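Local coordinates for cytochrome c' (PDB 3VRC), which probably transfers electrons, using a heme c bound inside a four-helix bundle, in a thermophilic purple photosynthetic bacterium, at residues K25-L30 against S112-V117; I49-M54 against A94-A99; P60-N65 against E76-L81; A99-T104 against N108-A113. One frame throughout, in Å; residues are numbered along the deposited sequence. Where two conformers were deposited one is given.

Interaction 1 (K25-L30 against S112-V117)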
loop_
_atom_site.group_PDB
_atom_site.type_symbol
_atom_site.label_atom_id
_atom_site.label_comp_id
_atom_site.label_asym_id
_atom_site.label_seq_id
_atom_site.Cartn_x
_atom_site.Cartn_y
_atom_site.Cartn_z
ATOM N N LYS B 25 4.598 12.323 -2.604
ATOM C CA LYS B 25 5.273 12.443 -3.897
ATOM C C LYS B 25 4.423 13.256 -4.849
ATOM O O LYS B 25 4.994 14.034 -5.649
ATOM C CB LYS B 25 5.525 11.019 -4.496
ATOM C CG LYS B 25 6.552 10.219 -3.713
ATOM C CD LYS B 25 7.043 8.911 -4.268
ATOM C CE LYS B 25 6.108 7.851 -3.955
ATOM N NZ LYS B 25 6.409 6.580 -4.660
ATOM N N ILE B 26 3.117 13.053 -4.861
ATOM C CA ILE B 26 2.272 13.853 -5.764
ATOM C C ILE B 26 2.390 15.343 -5.424
ATOM O O ILE B 26 2.575 16.172 -6.321
ATOM C CB ILE B 26 0.840 13.352 -5.736
ATOM C CG1 ILE B 26 0.770 11.897 -6.176
ATOM C CG2 ILE B 26 -0.041 14.258 -6.635
ATOM C CD1 ILE B 26 -0.600 11.239 -6.005
ATOM N N LYS B 27 2.327 15.683 -4.132
ATOM C CA LYS B 27 2.447 17.079 -3.721
ATOM C C LYS B 27 3.762 17.645 -4.224
ATOM O O LYS B 27 3.825 18.772 -4.787
ATOM C CB LYS B 27 2.374 17.156 -2.208
ATOM C CG LYS B 27 2.467 18.569 -1.671
ATOM C CD LYS B 27 2.133 18.637 -0.187
ATOM C CE LYS B 27 2.007 20.047 0.384
ATOM N NZ LYS B 27 3.368 20.604 0.649
ATOM N N ALA B 28 4.844 16.878 -4.081
ATOM C CA ALA B 28 6.150 17.361 -4.500
ATOM C C ALA B 28 6.252 17.635 -5.969
ATOM O O ALA B 28 6.871 18.601 -6.409
ATOM C CB ALA B 28 7.262 16.407 -4.061
ATOM N N ASN B 29 5.639 16.768 -6.771
ATOM C CA ASN B 29 5.620 16.946 -8.237
ATOM C C ASN B 29 4.799 18.147 -8.635
ATOM O O ASN B 29 5.122 18.816 -9.626
ATOM C CB ASN B 29 5.080 15.690 -8.891
ATOM C CG ASN B 29 6.162 14.638 -9.071
ATOM O OD1 ASN B 29 6.911 14.680 -10.044
ATOM N ND2 ASN B 29 6.280 13.697 -8.136
ATOM N N LEU B 30 3.671 18.390 -7.960
ATOM C CA LEU B 30 2.892 19.578 -8.252
ATOM C C LEU B 30 3.609 20.849 -7.895
ATOM O O LEU B 30 3.460 21.857 -8.664
ATOM C CB LEU B 30 1.530 19.478 -7.536
ATOM C CG LEU B 30 0.578 18.425 -8.050
ATOM C CD1 LEU B 30 -0.573 18.237 -7.093
ATOM C CD2 LEU B 30 0.113 18.663 -9.500
ATOM N N SER B 112 -6.294 19.336 -9.208
ATOM C CA SER B 112 -7.679 19.333 -8.734
ATOM C C SER B 112 -8.025 18.012 -8.051
ATOM O O SER B 112 -8.614 17.999 -6.955
ATOM C CB SER B 112 -8.617 19.601 -9.942
ATOM O OG SER B 112 -9.962 19.505 -9.499
ATOM N N ALA B 113 -7.673 16.921 -8.694
ATOM C CA ALA B 113 -8.083 15.619 -8.132
ATOM C C ALA B 113 -7.303 15.367 -6.816
ATOM O O ALA B 113 -7.893 14.775 -5.859
ATOM C CB ALA B 113 -7.800 14.530 -9.124
ATOM N N PHE B 114 -6.095 15.853 -6.702
ATOM C CA PHE B 114 -5.296 15.667 -5.507
ATOM C C PHE B 114 -5.921 16.438 -4.346
ATOM O O PHE B 114 -5.928 15.961 -3.208
ATOM C CB PHE B 114 -3.872 16.131 -5.798
ATOM C CG PHE B 114 -2.916 16.066 -4.634
ATOM C CD1 PHE B 114 -2.513 14.753 -4.153
ATOM C CD2 PHE B 114 -2.369 17.152 -4.075
ATOM C CE1 PHE B 114 -1.635 14.636 -3.129
ATOM C CE2 PHE B 114 -1.467 16.993 -3.013
ATOM C CZ PHE B 114 -1.112 15.724 -2.562
ATOM N N ALA B 115 -6.420 17.647 -4.602
ATOM C CA ALA B 115 -7.135 18.414 -3.571
ATOM C C ALA B 115 -8.334 17.646 -3.073
ATOM O O ALA B 115 -8.572 17.602 -1.865
ATOM C CB ALA B 115 -7.566 19.758 -4.173
ATOM N N ASP B 116 -9.087 17.038 -3.959
ATOM C CA ASP B 116 -10.287 16.328 -3.550
ATOM C C ASP B 116 -9.908 15.090 -2.682
ATOM O O ASP B 116 -10.572 14.778 -1.697
ATOM C CB ASP B 116 -11.140 15.869 -4.714
ATOM C CG ASP B 116 -11.782 17.011 -5.510
ATOM O OD1 ASP B 116 -11.647 18.165 -5.078
ATOM O OD2 ASP B 116 -12.356 16.722 -6.563
ATOM N N VAL B 117 -8.850 14.379 -3.059
ATOM C CA VAL B 117 -8.379 13.271 -2.208
ATOM C C VAL B 117 -7.953 13.786 -0.861
ATOM O O VAL B 117 -8.365 13.198 0.169
ATOM C CB VAL B 117 -7.254 12.491 -2.931
ATOM C CG1 VAL B 117 -6.659 11.469 -1.996
ATOM C CG2 VAL B 117 -7.821 11.789 -4.167
#
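In the four-helix bundle of cytochrome c', I26, K27 and L30 of helix 5-31 meet the ring of F114 on helix 107-128. The two segments run roughly antiparallel. Their axes come no nearer than 11.1 Å, with 143° between their directions. The ring of F114 spans this wide gap. Its CG lies anti to the backbone N (chi1 177°), and this carries the ring out to helix 5-31. I26 meets one face of the ring. Its CG2 is 4.0 Å from the centroid of F114, a CH-pi contact, and 3.5 Å from F114 CD1. I26 CB follows at 3.8 Å from F114 CE1, so the side chain slides along the ring instead of ending on it. L30 comes in at a slant, with its CD1 3.7 Å from F114 CD2. K27 closes the far end of the ring: its CB lies 3.8 Å from F114 CZ. The rest of the K27 chain leads away, and its NZ makes a salt bridge with E31. With an alanine in place of F114, I26 CG2 and L30 CD1 would probably lose their partner and a gap would open between the two helices. Behind the contact, N29 ND2 donates to K25 O at 2.8 Å. It reaches that oxygen from above the carbonyl plane, while N29 N bonds to the same oxygen from the opposite face. F114 also packs on M23, and I26 on L98 and A42. Such apolar bridging is typical of the packing between antiparallel helices of a four-helix bundle, here partly buried and toward one end of the cytochrome c' fold.

Interaction 2 (I49-M54 against A94-A99)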
loop_
_atom_site.group_PDB
_atom_site.type_symbol
_atom_site.label_atom_id
_atom_site.label_comp_id
_atom_site.label_asym_id
_atom_site.label_seq_id
_atom_site.Cartn_x
_atom_site.Cartn_y
_atom_site.Cartn_z
ATOM N N ILE B 49 -5.077 1.335 -2.723
ATOM C CA ILE B 49 -5.251 1.161 -1.275
ATOM C C ILE B 49 -6.606 1.686 -0.817
ATOM O O ILE B 49 -7.291 1.033 -0.012
ATOM C CB ILE B 49 -4.114 1.778 -0.507
ATOM C CG1 ILE B 49 -2.782 1.057 -0.853
ATOM C CG2 ILE B 49 -4.410 1.752 1.015
ATOM C CD1 ILE B 49 -1.581 1.601 -0.138
ATOM N N ALA B 50 -7.066 2.809 -1.379
ATOM C CA ALA B 50 -8.364 3.358 -0.980
ATOM C C ALA B 50 -9.493 2.462 -1.367
ATOM O O ALA B 50 -10.579 2.583 -0.785
ATOM C CB ALA B 50 -8.531 4.739 -1.584
ATOM N N ASN B 51 -9.338 1.565 -2.360
ATOM C CA ASN B 51 -10.322 0.705 -2.821
ATOM C C ASN B 51 -10.077 -0.774 -2.461
ATOM O O ASN B 51 -10.652 -1.665 -3.040
ATOM C CB ASN B 51 -10.537 0.866 -4.335
ATOM C CG ASN B 51 -11.176 2.227 -4.602
ATOM O OD1 ASN B 51 -12.383 2.390 -4.367
ATOM N ND2 ASN B 51 -10.426 3.203 -5.026
ATOM N N SER B 52 -9.290 -1.020 -1.418
ATOM C CA SER B 52 -8.850 -2.357 -1.057
ATOM C C SER B 52 -9.680 -2.997 -0.005
ATOM O O SER B 52 -9.352 -4.127 0.345
ATOM C CB SER B 52 -7.359 -2.311 -0.606
ATOM O OG SER B 52 -7.179 -1.617 0.594
ATOM N N GLY B 53 -10.719 -2.328 0.504
ATOM C CA GLY B 53 -11.588 -2.985 1.475
ATOM C C GLY B 53 -11.033 -2.882 2.889
ATOM O O GLY B 53 -11.203 -3.837 3.698
ATOM N N MET B 54 -10.442 -1.759 3.272
ATOM C CA MET B 54 -9.872 -1.555 4.606
ATOM C C MET B 54 -10.899 -1.604 5.734
ATOM O O MET B 54 -10.520 -1.755 6.887
ATOM C CB MET B 54 -9.110 -0.253 4.633
ATOM C CG MET B 54 -7.823 -0.343 3.791
ATOM S SD MET B 54 -6.893 1.176 3.757
ATOM C CE MET B 54 -6.500 1.361 5.496
ATOM N N ALA B 94 -12.684 9.514 -4.915
ATOM C CA ALA B 94 -11.746 10.607 -5.195
ATOM C C ALA B 94 -10.415 10.018 -5.634
ATOM O O ALA B 94 -9.763 10.557 -6.557
ATOM C CB ALA B 94 -11.581 11.515 -3.992
ATOM N N ALA B 95 -9.984 8.933 -4.999
ATOM C CA ALA B 95 -8.653 8.357 -5.332
ATOM C C ALA B 95 -8.698 7.764 -6.730
ATOM O O ALA B 95 -7.705 7.907 -7.484
ATOM C CB ALA B 95 -8.304 7.309 -4.312
ATOM N N ASN B 96 -9.758 7.103 -7.123
ATOM C CA ASN B 96 -9.881 6.650 -8.503
ATOM C C ASN B 96 -9.824 7.828 -9.491
ATOM O O ASN B 96 -9.133 7.761 -10.533
ATOM C CB ASN B 96 -11.126 5.857 -8.705
ATOM C CG ASN B 96 -10.966 4.431 -8.181
ATOM O OD1 ASN B 96 -9.877 3.888 -8.100
ATOM N ND2 ASN B 96 -12.084 3.796 -7.950
ATOM N N ALA B 97 -10.469 8.943 -9.141
ATOM C CA ALA B 97 -10.375 10.123 -10.011
ATOM C C ALA B 97 -8.971 10.698 -10.088
ATOM O O ALA B 97 -8.578 11.206 -11.154
ATOM C CB ALA B 97 -11.410 11.157 -9.546
ATOM N N LEU B 98 -8.215 10.613 -9.014
ATOM C CA LEU B 98 -6.823 11.023 -9.041
ATOM C C LEU B 98 -5.984 10.134 -9.947
ATOM O O LEU B 98 -5.159 10.629 -10.719
ATOM C CB LEU B 98 -6.316 11.030 -7.603
ATOM C CG LEU B 98 -4.816 11.313 -7.427
ATOM C CD1 LEU B 98 -4.423 12.648 -8.044
ATOM C CD2 LEU B 98 -4.462 11.202 -5.939
ATOM N N ALA B 99 -6.163 8.813 -9.881
ATOM C CA ALA B 99 -5.435 7.933 -10.782
ATOM C C ALA B 99 -5.831 8.198 -12.253
ATOM O O ALA B 99 -4.971 8.170 -13.131
ATOM C CB ALA B 99 -5.712 6.448 -10.408
#
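A50 and A95 bring the two backbones together, with their CA atoms 6.6 Å apart. A50 closes helix 36-50, and A95 lies within helix 81-103. The contact joins two helices of the four-helix bundle where the first one stops. N51 is the first residue to leave helical angles. The chain then turns through S52 and G53. The methyls of A50 and A95 face each other, CB to CB, at 3.8 Å. Small side chains permit this close approach. Beside them the amides of N51 and N96 come from opposite directions. Their planes are almost parallel, 9° apart. N51 ND2 is 3.2 Å from N96 OD1, but the angle is too poor for a hydrogen bond. The amide nitrogen of N51 is used otherwise: it bonds to A47 O on its own helix and to G92 O on helix 81-103. N51 CG lies beside its backbone N (chi1 -69°), and from there the amide spans the two helices. A leucine here would probably leave A47 O and G92 O without this donor and free the helix end to shift. N96 also packs on A47, and A95 on V46. I49, S52 and M54 also pack on F18 of the second subunit, so this helix end takes part in the dimer. The turn itself is tied back by S52, whose OG donates to I49 O at 2.7 Å, tilted 16° from the carbonyl plane, while S52 N bonds to the same oxygen.

Interaction 3 (P60-N65 against E76-L81)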
loop_
_atom_site.group_PDB
_atom_site.type_symbol
_atom_site.label_atom_id
_atom_site.label_comp_id
_atom_site.label_asym_id
_atom_site.label_seq_id
_atom_site.Cartn_x
_atom_site.Cartn_y
_atom_site.Cartn_z
ATOM N N PRO B 60 -14.060 -6.247 15.747
ATOM C CA PRO B 60 -14.104 -6.237 17.212
ATOM C C PRO B 60 -12.729 -6.400 17.812
ATOM O O PRO B 60 -11.917 -7.193 17.311
ATOM C CB PRO B 60 -14.982 -7.453 17.550
ATOM C CG PRO B 60 -15.809 -7.691 16.333
ATOM C CD PRO B 60 -14.976 -7.236 15.151
ATOM N N GLY B 61 -12.473 -5.629 18.871
ATOM C CA GLY B 61 -11.241 -5.668 19.620
ATOM C C GLY B 61 -10.199 -4.734 19.075
ATOM O O GLY B 61 -9.123 -4.589 19.674
ATOM N N THR B 62 -10.513 -4.060 17.962
ATOM C CA THR B 62 -9.530 -3.170 17.357
ATOM C C THR B 62 -9.668 -1.694 17.772
ATOM O O THR B 62 -9.015 -0.786 17.203
ATOM C CB THR B 62 -9.478 -3.242 15.803
ATOM O OG1 THR B 62 -10.682 -2.653 15.259
ATOM C CG2 THR B 62 -9.233 -4.619 15.318
ATOM N N ASP B 63 -10.527 -1.460 18.756
ATOM C CA ASP B 63 -10.698 -0.123 19.377
ATOM C C ASP B 63 -9.685 0.279 20.494
ATOM O O ASP B 63 -9.628 1.449 20.940
ATOM C CB ASP B 63 -12.167 0.095 19.763
ATOM C CG ASP B 63 -12.732 -1.001 20.674
ATOM O OD1 ASP B 63 -12.197 -2.141 20.763
ATOM O OD2 ASP B 63 -13.765 -0.711 21.332
ATOM N N LYS B 64 -8.890 -0.701 20.912
ATOM C CA LYS B 64 -8.059 -0.564 22.081
ATOM C C LYS B 64 -6.667 -0.766 21.600
ATOM O O LYS B 64 -6.448 -1.406 20.579
ATOM C CB LYS B 64 -8.385 -1.670 23.100
ATOM C CG LYS B 64 -9.862 -1.963 23.357
ATOM C CD LYS B 64 -10.021 -3.116 24.346
ATOM C CE LYS B 64 -9.549 -4.450 23.775
ATOM N NZ LYS B 64 -10.463 -4.970 22.722
ATOM N N ASN B 65 -5.711 -0.209 22.315
ATOM C CA ASN B 65 -4.334 -0.586 22.078
ATOM C C ASN B 65 -4.182 -2.059 22.411
ATOM O O ASN B 65 -4.906 -2.576 23.271
ATOM C CB ASN B 65 -3.408 0.260 22.934
ATOM C CG ASN B 65 -3.584 1.736 22.667
ATOM O OD1 ASN B 65 -4.005 2.147 21.558
ATOM N ND2 ASN B 65 -3.238 2.541 23.623
ATOM N N GLU B 76 -15.112 7.398 18.788
ATOM C CA GLU B 76 -16.171 7.887 17.897
ATOM C C GLU B 76 -16.242 7.055 16.620
ATOM O O GLU B 76 -17.315 6.927 16.013
ATOM C CB GLU B 76 -15.972 9.346 17.541
ATOM C CG GLU B 76 -16.311 10.312 18.682
ATOM C CD GLU B 76 -15.144 10.702 19.609
ATOM O OE1 GLU B 76 -14.169 9.908 19.789
ATOM O OE2 GLU B 76 -15.214 11.851 20.200
ATOM N N LEU B 77 -15.116 6.543 16.121
ATOM C CA LEU B 77 -15.117 5.818 14.862
ATOM C C LEU B 77 -16.053 4.569 15.009
ATOM O O LEU B 77 -16.928 4.311 14.175
ATOM C CB LEU B 77 -13.693 5.339 14.547
ATOM C CG LEU B 77 -13.505 4.670 13.189
ATOM C CD1 LEU B 77 -12.095 4.789 12.732
ATOM C CD2 LEU B 77 -13.874 3.216 13.241
ATOM N N PHE B 78 -15.876 3.818 16.115
ATOM C CA PHE B 78 -16.600 2.584 16.312
ATOM C C PHE B 78 -18.074 2.830 16.651
ATOM O O PHE B 78 -18.896 1.938 16.457
ATOM C CB PHE B 78 -15.919 1.763 17.373
ATOM C CG PHE B 78 -14.488 1.445 16.969
ATOM C CD1 PHE B 78 -14.229 0.347 16.152
ATOM C CD2 PHE B 78 -13.427 2.296 17.352
ATOM C CE1 PHE B 78 -12.923 0.053 15.696
ATOM C CE2 PHE B 78 -12.135 2.029 16.898
ATOM C CZ PHE B 78 -11.872 0.872 16.099
ATOM N N GLN B 79 -18.406 4.050 17.055
ATOM C CA GLN B 79 -19.784 4.473 17.325
ATOM C C GLN B 79 -20.510 4.926 16.056
ATOM O O GLN B 79 -21.710 5.197 16.121
ATOM C CB GLN B 79 -19.814 5.619 18.331
ATOM C CG GLN B 79 -19.228 5.357 19.703
ATOM C CD GLN B 79 -18.822 6.692 20.394
ATOM O OE1 GLN B 79 -19.323 7.794 20.101
ATOM N NE2 GLN B 79 -17.877 6.590 21.247
ATOM N N ASN B 80 -19.782 5.068 14.958
ATOM C CA ASN B 80 -20.343 5.653 13.753
ATOM C C ASN B 80 -19.825 4.908 12.522
ATOM O O ASN B 80 -19.417 5.536 11.529
ATOM C CB ASN B 80 -19.968 7.124 13.611
ATOM C CG ASN B 80 -20.582 7.974 14.676
ATOM O OD1 ASN B 80 -21.767 8.363 14.585
ATOM N ND2 ASN B 80 -19.828 8.205 15.745
ATOM N N LEU B 81 -19.923 3.578 12.545
ATOM C CA LEU B 81 -19.246 2.797 11.504
ATOM C C LEU B 81 -19.830 3.082 10.133
ATOM O O LEU B 81 -19.126 3.035 9.128
ATOM C CB LEU B 81 -19.289 1.291 11.810
ATOM C CG LEU B 81 -18.295 0.850 12.893
ATOM C CD1 LEU B 81 -18.641 -0.567 13.362
ATOM C CD2 LEU B 81 -16.843 0.995 12.428
#
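The ring of F78 lies between D63 on one face and L77 on the other. D63 CB sits 3.6 Å from the centroid of the F78 ring, 17° off its normal. This is a CH-pi contact, offset toward the rim, with D63 CB 3.5 Å from F78 CE2. Across the ring, L77 CD2 lies over the centre, 3.9 Å above the plane of F78. T62 meets the far end of the ring obliquely. Its carbonyl O is 3.5 Å from F78 CZ, and its OG1 is 3.5 Å from F78 CE1. The T62 and F78 side chains cross at about a right angle. The backbone of D63 points CB at the ring; chi1 of 55° then swings the carboxylate away from it. The D63 side chain lies about 3 Å from a bound cadmium ion. K64 NZ is a distant partner of D63, a long salt bridge at 3.9 Å to D63 OD1. The polar groups of T62 are held from outside: OG1 bonds to G59 O, and O accepts from R12 NH2. R12 also binds heme c, so this loop backs a heme-binding residue. On the other segment, N80 ND2 donates to E76 O at 2.8 Å, in the carbonyl plane and on a lone pair. The bond ties N80 back to the short, weakly bonded helix 75-78. The contact thus folds the loop after helix 36-50 onto the short helix 75-78, just before helix 81-103. Helix 5-31 lies against it through R12, and Y128 of helix 107-128 touches L77 and N80.

Interaction 4 (A99-T104 against N108-A113)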
loop_
_atom_site.group_PDB
_atom_site.type_symbol
_atom_site.label_atom_id
_atom_site.label_comp_id
_atom_site.label_asym_id
_atom_site.label_seq_id
_atom_site.Cartn_x
_atom_site.Cartn_y
_atom_site.Cartn_z
ATOM N N ALA B 99 -6.163 8.813 -9.881
ATOM C CA ALA B 99 -5.435 7.933 -10.782
ATOM C C ALA B 99 -5.831 8.198 -12.253
ATOM O O ALA B 99 -4.971 8.170 -13.131
ATOM C CB ALA B 99 -5.712 6.448 -10.408
ATOM N N ALA B 100 -7.116 8.449 -12.509
ATOM C CA ALA B 100 -7.510 8.779 -13.880
ATOM C C ALA B 100 -6.895 10.112 -14.327
ATOM O O ALA B 100 -6.373 10.193 -15.468
ATOM C CB ALA B 100 -9.033 8.824 -13.972
ATOM N N ALA B 101 -6.852 11.134 -13.477
ATOM C CA ALA B 101 -6.221 12.400 -13.820
ATOM C C ALA B 101 -4.744 12.184 -14.076
ATOM O O ALA B 101 -4.180 12.721 -15.052
ATOM C CB ALA B 101 -6.439 13.427 -12.739
ATOM N N ALA B 102 -4.073 11.394 -13.248
ATOM C CA ALA B 102 -2.650 11.182 -13.421
ATOM C C ALA B 102 -2.368 10.452 -14.723
ATOM O O ALA B 102 -1.352 10.730 -15.393
ATOM C CB ALA B 102 -2.093 10.374 -12.260
ATOM N N ALA B 103 -3.241 9.551 -15.151
ATOM C CA ALA B 103 -3.072 8.829 -16.400
ATOM C C ALA B 103 -3.007 9.798 -17.589
ATOM O O ALA B 103 -2.410 9.492 -18.622
ATOM C CB ALA B 103 -4.193 7.814 -16.575
ATOM N N THR B 104 -3.658 10.963 -17.488
ATOM C CA THR B 104 -3.674 11.925 -18.617
ATOM C C THR B 104 -2.326 12.637 -18.707
ATOM O O THR B 104 -2.055 13.267 -19.739
ATOM C CB THR B 104 -4.746 13.014 -18.405
ATOM O OG1 THR B 104 -4.404 13.968 -17.424
ATOM C CG2 THR B 104 -6.144 12.512 -18.182
ATOM N N ASN B 108 -2.399 20.043 -14.120
ATOM C CA ASN B 108 -3.585 20.763 -13.698
ATOM C C ASN B 108 -4.722 19.852 -13.274
ATOM O O ASN B 108 -5.456 20.112 -12.279
ATOM C CB ASN B 108 -4.030 21.781 -14.780
ATOM C CG ASN B 108 -4.302 21.194 -16.183
ATOM O OD1 ASN B 108 -4.052 20.020 -16.493
ATOM N ND2 ASN B 108 -4.821 22.054 -17.069
ATOM N N ALA B 109 -4.940 18.774 -14.017
ATOM C CA ALA B 109 -5.997 17.847 -13.687
ATOM C C ALA B 109 -5.681 17.128 -12.388
ATOM O O ALA B 109 -6.534 16.884 -11.545
ATOM C CB ALA B 109 -6.168 16.835 -14.813
ATOM N N VAL B 110 -4.407 16.738 -12.246
ATOM C CA VAL B 110 -3.968 16.124 -11.020
ATOM C C VAL B 110 -4.094 17.068 -9.853
ATOM O O VAL B 110 -4.501 16.637 -8.769
ATOM C CB VAL B 110 -2.541 15.569 -11.198
ATOM C CG1 VAL B 110 -1.918 15.168 -9.846
ATOM C CG2 VAL B 110 -2.564 14.385 -12.154
ATOM N N LYS B 111 -3.776 18.342 -10.025
ATOM C CA LYS B 111 -3.869 19.272 -8.928
ATOM C C LYS B 111 -5.282 19.271 -8.343
ATOM O O LYS B 111 -5.471 19.250 -7.114
ATOM C CB LYS B 111 -3.479 20.662 -9.439
ATOM C CG LYS B 111 -3.432 21.747 -8.373
ATOM C CD LYS B 111 -2.884 23.083 -8.904
ATOM C CE LYS B 111 -3.947 23.740 -9.781
ATOM N NZ LYS B 111 -3.621 25.101 -10.220
ATOM N N SER B 112 -6.294 19.336 -9.208
ATOM C CA SER B 112 -7.679 19.333 -8.734
ATOM C C SER B 112 -8.025 18.012 -8.051
ATOM O O SER B 112 -8.614 17.999 -6.955
ATOM C CB SER B 112 -8.617 19.601 -9.942
ATOM O OG SER B 112 -9.962 19.505 -9.499
ATOM N N ALA B 113 -7.673 16.921 -8.694
ATOM C CA ALA B 113 -8.083 15.619 -8.132
ATOM C C ALA B 113 -7.303 15.367 -6.816
ATOM O O ALA B 113 -7.893 14.775 -5.859
ATOM C CB ALA B 113 -7.800 14.530 -9.124
#
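A101 points its methyl at helix 107-128, where A109 and A113 point theirs back. A101 CB is 4.0 Å from A109 CB and also 4.0 Å from A113 CB, so it sits against two residues one helical turn apart. It also rests 3.7 Å from A109 O. V110 approaches beside these methyls. Its CG1 is anti to the backbone N (chi1 168°), and its CG2 lies beside that N. In this setting CG2 is the branch that reaches across. Its closest approach is to backbone: V110 CG2 is 3.4 Å from A102 CA. The alanine A102 leaves its backbone open to that approach. The result is close packing. The CA atoms of A101 and V110 are 5.2 Å apart. The helix axes come within 8.1 Å and run nearly antiparallel, at 169°. T104 stands at the edge of the contact, near A109. Its OG1 donates to A101 O at 2.7 Å, in the carbonyl plane. T104 N bonds to the same A101 O at 3.0 Å, so two donors of one residue grip this carbonyl near the helix end. T104 OG1 is also bonded to E106 N, which fastens the short turn between the helices. A103 O accepts from R40 NH2 on helix 36-50. The two segments form the tight end of a helical hairpin, joined by only a few residues. Helix 36-50 lies alongside, with A43 against A102 and V39 against V110. Helix 5-31 adds I26 and L30 against V110, so all four long helices meet here.

Interactions 1, 2 and 4 touch one another within the helical bundle. Interactions 1 and 4 have centres 8 Å apart and share S112 and A113; I26 CG2 lies 3.8 Å from V110 CG1. Interaction 2 shares A99 with interaction 4, and L98 CA packs on A113 CB at 3.6 Å. V117 links interaction 1 to interaction 2, its CG2 3.3 Å from A94 O, and it also touches the heme. Interaction 3 stands apart, its centre about 30 Å from that of interaction 1 and across the middle of the chain. Heme c lies about 8 Å from the F114 side chain, about 6 Å from A50 and about 7 Å from F78.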